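Local coordinates for protein hydrazine synthase subunit beta (Candidatus Kuenenia stuttgartiensis, PDB 5C2V) that forms part of the hydrazine synthase complex, which condenses nitric oxide with ammonium, and may modulate transport of the hydroxylamine intermediate between two active sites, at residues 243-248 / 309-314; 258-263 / 267-272. All blocks are in the same frame, centred on the assembly; numbering follows the deposited sequence.

Contact 1 (243-248 / 309-314). With BET (trimethyl glycine), chain R.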
loop_
_atom_site.group_PDB
_atom_site.type_symbol
_atom_site.label_atom_id
_atom_site.label_comp_id
_atom_site.label_asym_id
_atom_site.label_seq_id
_atom_site.Cartn_x
_atom_site.Cartn_y
_atom_site.Cartn_z
ATOM N N ARG B 243 10.010 -27.834 -19.180
ATOM C CA ARG B 243 9.975 -26.985 -20.360
ATOM C C ARG B 243 10.217 -25.539 -19.947
ATOM O O ARG B 243 9.435 -24.963 -19.192
ATOM C CB ARG B 243 8.637 -27.129 -21.086
ATOM C CG ARG B 243 8.337 -28.550 -21.544
ATOM C CD ARG B 243 6.868 -28.730 -21.896
ATOM N NE ARG B 243 6.024 -28.796 -20.706
ATOM C CZ ARG B 243 4.694 -28.771 -20.729
ATOM N NH1 ARG B 243 4.049 -28.676 -21.884
ATOM N NH2 ARG B 243 4.009 -28.837 -19.595
ATOM N N LEU B 244 11.307 -24.955 -20.436
ATOM C CA LEU B 244 11.696 -23.615 -20.015
ATOM C C LEU B 244 11.768 -22.650 -21.196
ATOM O O LEU B 244 12.158 -23.038 -22.294
ATOM C CB LEU B 244 13.042 -23.665 -19.286
ATOM C CG LEU B 244 13.059 -24.467 -17.983
ATOM C CD1 LEU B 244 14.441 -24.441 -17.349
ATOM C CD2 LEU B 244 12.010 -23.942 -17.012
ATOM N N PRO B 245 11.393 -21.382 -20.965
ATOM C CA PRO B 245 11.360 -20.364 -22.021
ATOM C C PRO B 245 12.751 -19.917 -22.457
ATOM O O PRO B 245 13.655 -19.879 -21.627
ATOM C CB PRO B 245 10.603 -19.210 -21.362
ATOM C CG PRO B 245 10.917 -19.354 -19.913
ATOM C CD PRO B 245 10.965 -20.835 -19.665
ATOM N N LEU B 246 12.936 -19.672 -23.750
ATOM C CA LEU B 246 14.109 -18.949 -24.241
ATOM C C LEU B 246 13.848 -17.469 -24.540
ATOM O O LEU B 246 14.766 -16.740 -24.914
ATOM C CB LEU B 246 14.663 -19.632 -25.492
ATOM C CG LEU B 246 15.348 -20.974 -25.238
ATOM C CD1 LEU B 246 15.546 -21.737 -26.536
ATOM C CD2 LEU B 246 16.677 -20.751 -24.531
ATOM N N ASP B 247 12.606 -17.023 -24.372
ATOM C CA ASP B 247 12.199 -15.718 -24.895
ATOM C C ASP B 247 12.005 -14.634 -23.838
ATOM O O ASP B 247 11.589 -14.912 -22.714
ATOM C CB ASP B 247 10.898 -15.858 -25.691
ATOM C CG ASP B 247 10.984 -16.911 -26.777
ATOM O OD1 ASP B 247 12.003 -16.949 -27.499
ATOM O OD2 ASP B 247 10.023 -17.697 -26.916
ATOM N N ASP B 248 12.311 -13.395 -24.215
ATOM C CA ASP B 248 11.865 -12.235 -23.454
ATOM C C ASP B 248 10.434 -11.924 -23.876
ATOM O O ASP B 248 9.880 -12.604 -24.741
ATOM C CB ASP B 248 12.771 -11.022 -23.690
ATOM C CG ASP B 248 14.196 -11.255 -23.229
ATOM O OD1 ASP B 248 14.406 -12.123 -22.359
ATOM O OD2 ASP B 248 15.108 -10.564 -23.731
ATOM N N ARG B 309 15.830 -14.186 -17.844
ATOM C CA ARG B 309 16.797 -13.237 -17.307
ATOM C C ARG B 309 17.446 -13.731 -16.021
ATOM O O ARG B 309 18.508 -13.248 -15.630
ATOM C CB ARG B 309 16.129 -11.881 -17.069
ATOM C CG ARG B 309 15.727 -11.169 -18.347
ATOM C CD ARG B 309 16.912 -11.051 -19.292
ATOM N NE ARG B 309 16.582 -10.314 -20.507
ATOM C CZ ARG B 309 16.737 -9.002 -20.649
ATOM N NH1 ARG B 309 17.216 -8.276 -19.646
ATOM N NH2 ARG B 309 16.411 -8.413 -21.791
ATOM N N ASP B 310 16.810 -14.694 -15.361
ATOM C CA ASP B 310 17.420 -15.307 -14.192
ATOM C C ASP B 310 18.632 -16.140 -14.602
ATOM O O ASP B 310 19.727 -15.944 -14.075
ATOM C CB ASP B 310 16.405 -16.170 -13.436
ATOM C CG ASP B 310 15.288 -15.350 -12.816
ATOM O OD1 ASP B 310 15.409 -14.107 -12.786
ATOM O OD2 ASP B 310 14.295 -15.947 -12.348
ATOM N N TYR B 311 18.441 -17.065 -15.541
ATOM C CA TYR B 311 19.545 -17.919 -15.981
ATOM C C TYR B 311 20.262 -17.486 -17.266
ATOM O O TYR B 311 21.158 -18.193 -17.723
ATOM C CB TYR B 311 19.081 -19.373 -16.137
ATOM C CG TYR B 311 17.761 -19.586 -16.842
ATOM C CD1 TYR B 311 17.677 -19.569 -18.229
ATOM C CD2 TYR B 311 16.605 -19.851 -16.120
ATOM C CE1 TYR B 311 16.471 -19.782 -18.874
ATOM C CE2 TYR B 311 15.397 -20.065 -16.755
ATOM C CZ TYR B 311 15.335 -20.030 -18.131
ATOM O OH TYR B 311 14.131 -20.243 -18.762
ATOM N N LEU B 312 19.900 -16.350 -17.855
ATOM C CA LEU B 312 20.507 -16.003 -19.142
ATOM C C LEU B 312 21.856 -15.322 -18.955
ATOM O O LEU B 312 21.941 -14.223 -18.406
ATOM C CB LEU B 312 19.580 -15.085 -19.947
ATOM C CG LEU B 312 20.186 -14.399 -21.178
ATOM C CD1 LEU B 312 20.455 -15.398 -22.296
ATOM C CD2 LEU B 312 19.303 -13.256 -21.667
ATOM N N VAL B 313 22.913 -15.988 -19.416
ATOM C CA VAL B 313 24.245 -15.396 -19.408
ATOM C C VAL B 313 24.421 -14.341 -20.494
ATOM O O VAL B 313 24.778 -13.198 -20.204
ATOM C CB VAL B 313 25.340 -16.468 -19.579
ATOM C CG1 VAL B 313 26.716 -15.819 -19.621
ATOM C CG2 VAL B 313 25.259 -17.495 -18.461
ATOM N N ALA B 314 24.165 -14.724 -21.744
ATOM C CA ALA B 314 24.393 -13.802 -22.859
ATOM C C ALA B 314 23.632 -14.166 -24.133
ATOM O O ALA B 314 23.172 -15.293 -24.293
ATOM C CB ALA B 314 25.886 -13.715 -23.161
HETATM N N BET R . -1.408 -30.568 -20.826
HETATM C CA BET R . -0.463 -30.075 -21.915
HETATM C C BET R . 0.792 -29.296 -21.243
HETATM O O BET R . 0.802 -28.060 -21.474
HETATM O OXT BET R . 1.578 -30.025 -20.593
HETATM C C1 BET R . -2.809 -30.716 -21.382
HETATM C C2 BET R . -1.471 -29.584 -19.656
HETATM C C3 BET R . -0.991 -31.950 -20.351
#
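Asp248 OD2 is held by two arginines. Arg309 NH2 donates to Asp248 OD2 over 3.2 Å in a salt bridge, and Arg315, just beyond the segment 309-314, forms a second one through NH1. The two side chains cross at about a right angle, with the carboxylate and guanidinium planes 63° apart. OD2 lies at the guanidinium edge, in its plane, whereas NH2 reaches the oxygen from well above the plane of the acid. A longer, weak bond runs from Arg309 NE to Asp248 OD1 (3.4 Å). The arginine chain bends at its second torsion (chi2 -54°), and this turns its end toward the aspartate. Two positive partners would probably favour the ionised form of Asp248.

These residues lie at the outer rim of a seven-bladed beta-propeller, where the last strand of one blade, 241-245, runs out near the helical insertion that precedes 312-317, the last strand of the next. Across this seam Tyr311 OH donates to Pro245 O (2.9 Å), lying in the carbonyl plane on a lone pair, with the acceptor at the edge of the ring. CG of Tyr311 sits between the backbone N and the carbonyl carbon (chi1 45°), a rotamer that sends the phenol over to the proline. Tyr311 OH also lies beside the Pro245 ring, and Leu244 CB is 3.6 Å from Tyr311 OH. Val286 of helix 283-291 touches both Leu244 and Tyr311.

At the far end of 243-248, Arg243 faces the carboxylate of the bound trimethyl glycine. Arg243 NH2 donates to OXT of the trimethyl glycine over 2.9 Å, and NH1 makes weak bonds to both carboxylate oxygens, with the carboxyl carbon in the guanidinium plane. Asp299 and the carbonyl of His187 also bind this guanidinium, fixing its rotation beside Arg302 of the same pocket.

Contact 2 (258-263 / 267-272)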
loop_
_atom_site.group_PDB
_atom_site.type_symbol
_atom_site.label_atom_id
_atom_site.label_comp_id
_atom_site.label_asym_id
_atom_site.label_seq_id
_atom_site.Cartn_x
_atom_site.Cartn_y
_atom_site.Cartn_z
ATOM N N GLY B 258 21.115 -25.780 -32.707
ATOM C CA GLY B 258 22.267 -26.532 -32.252
ATOM C C GLY B 258 22.602 -26.278 -30.801
ATOM O O GLY B 258 22.351 -25.194 -30.276
ATOM N N MET B 259 23.188 -27.276 -30.153
ATOM C CA MET B 259 23.566 -27.135 -28.757
ATOM C C MET B 259 24.974 -27.633 -28.471
ATOM O O MET B 259 25.436 -28.619 -29.045
ATOM C CB MET B 259 22.571 -27.862 -27.853
ATOM C CG MET B 259 21.340 -27.041 -27.513
ATOM S SD MET B 259 20.266 -27.893 -26.347
ATOM C CE MET B 259 19.928 -29.392 -27.261
ATOM N N ALA B 260 25.648 -26.925 -27.573
ATOM C CA ALA B 260 26.964 -27.319 -27.099
ATOM C C ALA B 260 26.993 -27.245 -25.577
ATOM O O ALA B 260 26.665 -26.212 -24.988
ATOM C CB ALA B 260 28.040 -26.435 -27.705
ATOM N N MET B 261 27.371 -28.353 -24.950
ATOM C CA MET B 261 27.414 -28.443 -23.496
ATOM C C MET B 261 28.827 -28.220 -22.974
ATOM O O MET B 261 29.778 -28.839 -23.453
ATOM C CB MET B 261 26.890 -29.804 -23.029
ATOM C CG MET B 261 26.981 -30.030 -21.528
ATOM S SD MET B 261 25.860 -28.976 -20.587
ATOM C CE MET B 261 24.273 -29.634 -21.095
ATOM N N ASP B 262 28.958 -27.326 -21.998
ATOM C CA ASP B 262 30.240 -27.070 -21.350
ATOM C C ASP B 262 30.775 -28.359 -20.734
ATOM O O ASP B 262 30.018 -29.111 -20.120
ATOM C CB ASP B 262 30.092 -25.980 -20.284
ATOM C CG ASP B 262 31.422 -25.543 -19.703
ATOM O OD1 ASP B 262 32.032 -24.602 -20.252
ATOM O OD2 ASP B 262 31.859 -26.144 -18.698
ATOM N N PRO B 263 32.080 -28.623 -20.910
ATOM C CA PRO B 263 32.711 -29.858 -20.424
ATOM C C PRO B 263 32.498 -30.106 -18.933
ATOM O O PRO B 263 32.403 -31.260 -18.517
ATOM C CB PRO B 263 34.200 -29.639 -20.731
ATOM C CG PRO B 263 34.343 -28.167 -20.988
ATOM C CD PRO B 263 33.048 -27.756 -21.600
ATOM N N TYR B 267 27.860 -24.161 -18.521
ATOM C CA TYR B 267 27.052 -23.358 -19.433
ATOM C C TYR B 267 26.397 -24.185 -20.532
ATOM O O TYR B 267 26.874 -25.265 -20.880
ATOM C CB TYR B 267 27.905 -22.261 -20.076
ATOM C CG TYR B 267 28.530 -21.300 -19.095
ATOM C CD1 TYR B 267 27.836 -20.185 -18.649
ATOM C CD2 TYR B 267 29.819 -21.503 -18.622
ATOM C CE1 TYR B 267 28.404 -19.300 -17.753
ATOM C CE2 TYR B 267 30.397 -20.625 -17.726
ATOM C CZ TYR B 267 29.684 -19.524 -17.296
ATOM O OH TYR B 267 30.255 -18.646 -16.403
ATOM N N LEU B 268 25.300 -23.667 -21.074
ATOM C CA LEU B 268 24.679 -24.270 -22.249
ATOM C C LEU B 268 24.709 -23.287 -23.415
ATOM O O LEU B 268 24.403 -22.104 -23.249
ATOM C CB LEU B 268 23.242 -24.702 -21.954
ATOM C CG LEU B 268 22.521 -25.416 -23.101
ATOM C CD1 LEU B 268 23.287 -26.661 -23.525
ATOM C CD2 LEU B 268 21.093 -25.768 -22.713
ATOM N N TYR B 269 25.085 -23.781 -24.591
ATOM C CA TYR B 269 25.195 -22.932 -25.773
ATOM C C TYR B 269 24.168 -23.332 -26.826
ATOM O O TYR B 269 24.096 -24.493 -27.217
ATOM C CB TYR B 269 26.612 -23.005 -26.349
ATOM C CG TYR B 269 27.685 -22.615 -25.356
ATOM C CD1 TYR B 269 28.189 -23.539 -24.450
ATOM C CD2 TYR B 269 28.190 -21.322 -25.322
ATOM C CE1 TYR B 269 29.163 -23.187 -23.537
ATOM C CE2 TYR B 269 29.169 -20.962 -24.413
ATOM C CZ TYR B 269 29.651 -21.900 -23.524
ATOM O OH TYR B 269 30.624 -21.554 -22.615
ATOM N N ILE B 270 23.376 -22.365 -27.278
ATOM C CA ILE B 270 22.290 -22.637 -28.214
ATOM C C ILE B 270 22.370 -21.782 -29.471
ATOM O O ILE B 270 22.245 -20.559 -29.409
ATOM C CB ILE B 270 20.914 -22.397 -27.562
ATOM C CG1 ILE B 270 20.734 -23.291 -26.335
ATOM C CG2 ILE B 270 19.796 -22.630 -28.571
ATOM C CD1 ILE B 270 19.428 -23.065 -25.606
ATOM N N GLY B 271 22.583 -22.426 -30.614
ATOM C CA GLY B 271 22.485 -21.734 -31.881
ATOM C C GLY B 271 21.049 -21.324 -32.143
ATOM O O GLY B 271 20.148 -22.163 -32.162
ATOM N N VAL B 272 20.837 -20.032 -32.353
ATOM C CA VAL B 272 19.523 -19.517 -32.707
ATOM C C VAL B 272 19.569 -19.076 -34.158
ATOM O O VAL B 272 20.170 -18.047 -34.499
ATOM C CB VAL B 272 19.096 -18.342 -31.809
ATOM C CG1 VAL B 272 17.658 -17.960 -32.092
ATOM C CG2 VAL B 272 19.271 -18.704 -30.341
#
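Tyr267 O accepts the N-H of Asp262 (3.1 Å between Asp262 N and Tyr267 O), closing the hairpin near its turn. The Asp262 side chain runs alongside Tyr267, its carboxylate steeply inclined to the ring and near the ring edge, while OD2 turns back to the backbone N of Lys264. Next, Leu268 forms a non-hydrogen-bonded pair with Met261, whose twice-bent chain brings CE to 4.0 Å from Leu268 CD1. Tyr269 and Ala260 are a hydrogen-bonded pair: Tyr269 N donates to Ala260 O and Ala260 N to Tyr269 O, both at 2.9 Å. CG of Tyr269 is anti to the carbonyl carbon (chi1 -57°), which lays the ring edge-on to Ala260 O. Ile270 points the same way as Met259, with CG1 4.0 Å from Met259 CG. Finally, Gly271 N donates to Gly258 O (2.8 Å).

This is the inner hairpin of a propeller blade. Met259, Leu268 and Ile270 face strand 203-211 of the preceding blade, whereas Ala260 and Tyr269 face strand 322-327 of the following one. Backbone bonds thus set the register and satisfy buried peptide groups, while mainly apolar side chains on both faces are given over to contact with the adjoining blades.

Both contacts involve the blade whose strands run from 256-261 to 312-317, and both are mostly buried. Contact 2 pairs its first two strands, its centre about 9 Å from the centre of the chain, untouched by other subunits. Contact 1, its centre about 19 Å from that point, is more peripheral: it joins the end of the helical insertion, just before the last strand, to the preceding blade, with Arg309 partly exposed and the alpha and gamma subunits against it. Main-chain bonds and apolar packing dominate the inner contact; charge pairs, a phenol bond and a ligand carboxylate mark the outer one. The two meet where Val313 CG2 packs 3.7 Å from Tyr267 CE1 and Leu246 CD2 lies 3.8 Å from Ile270 CD1.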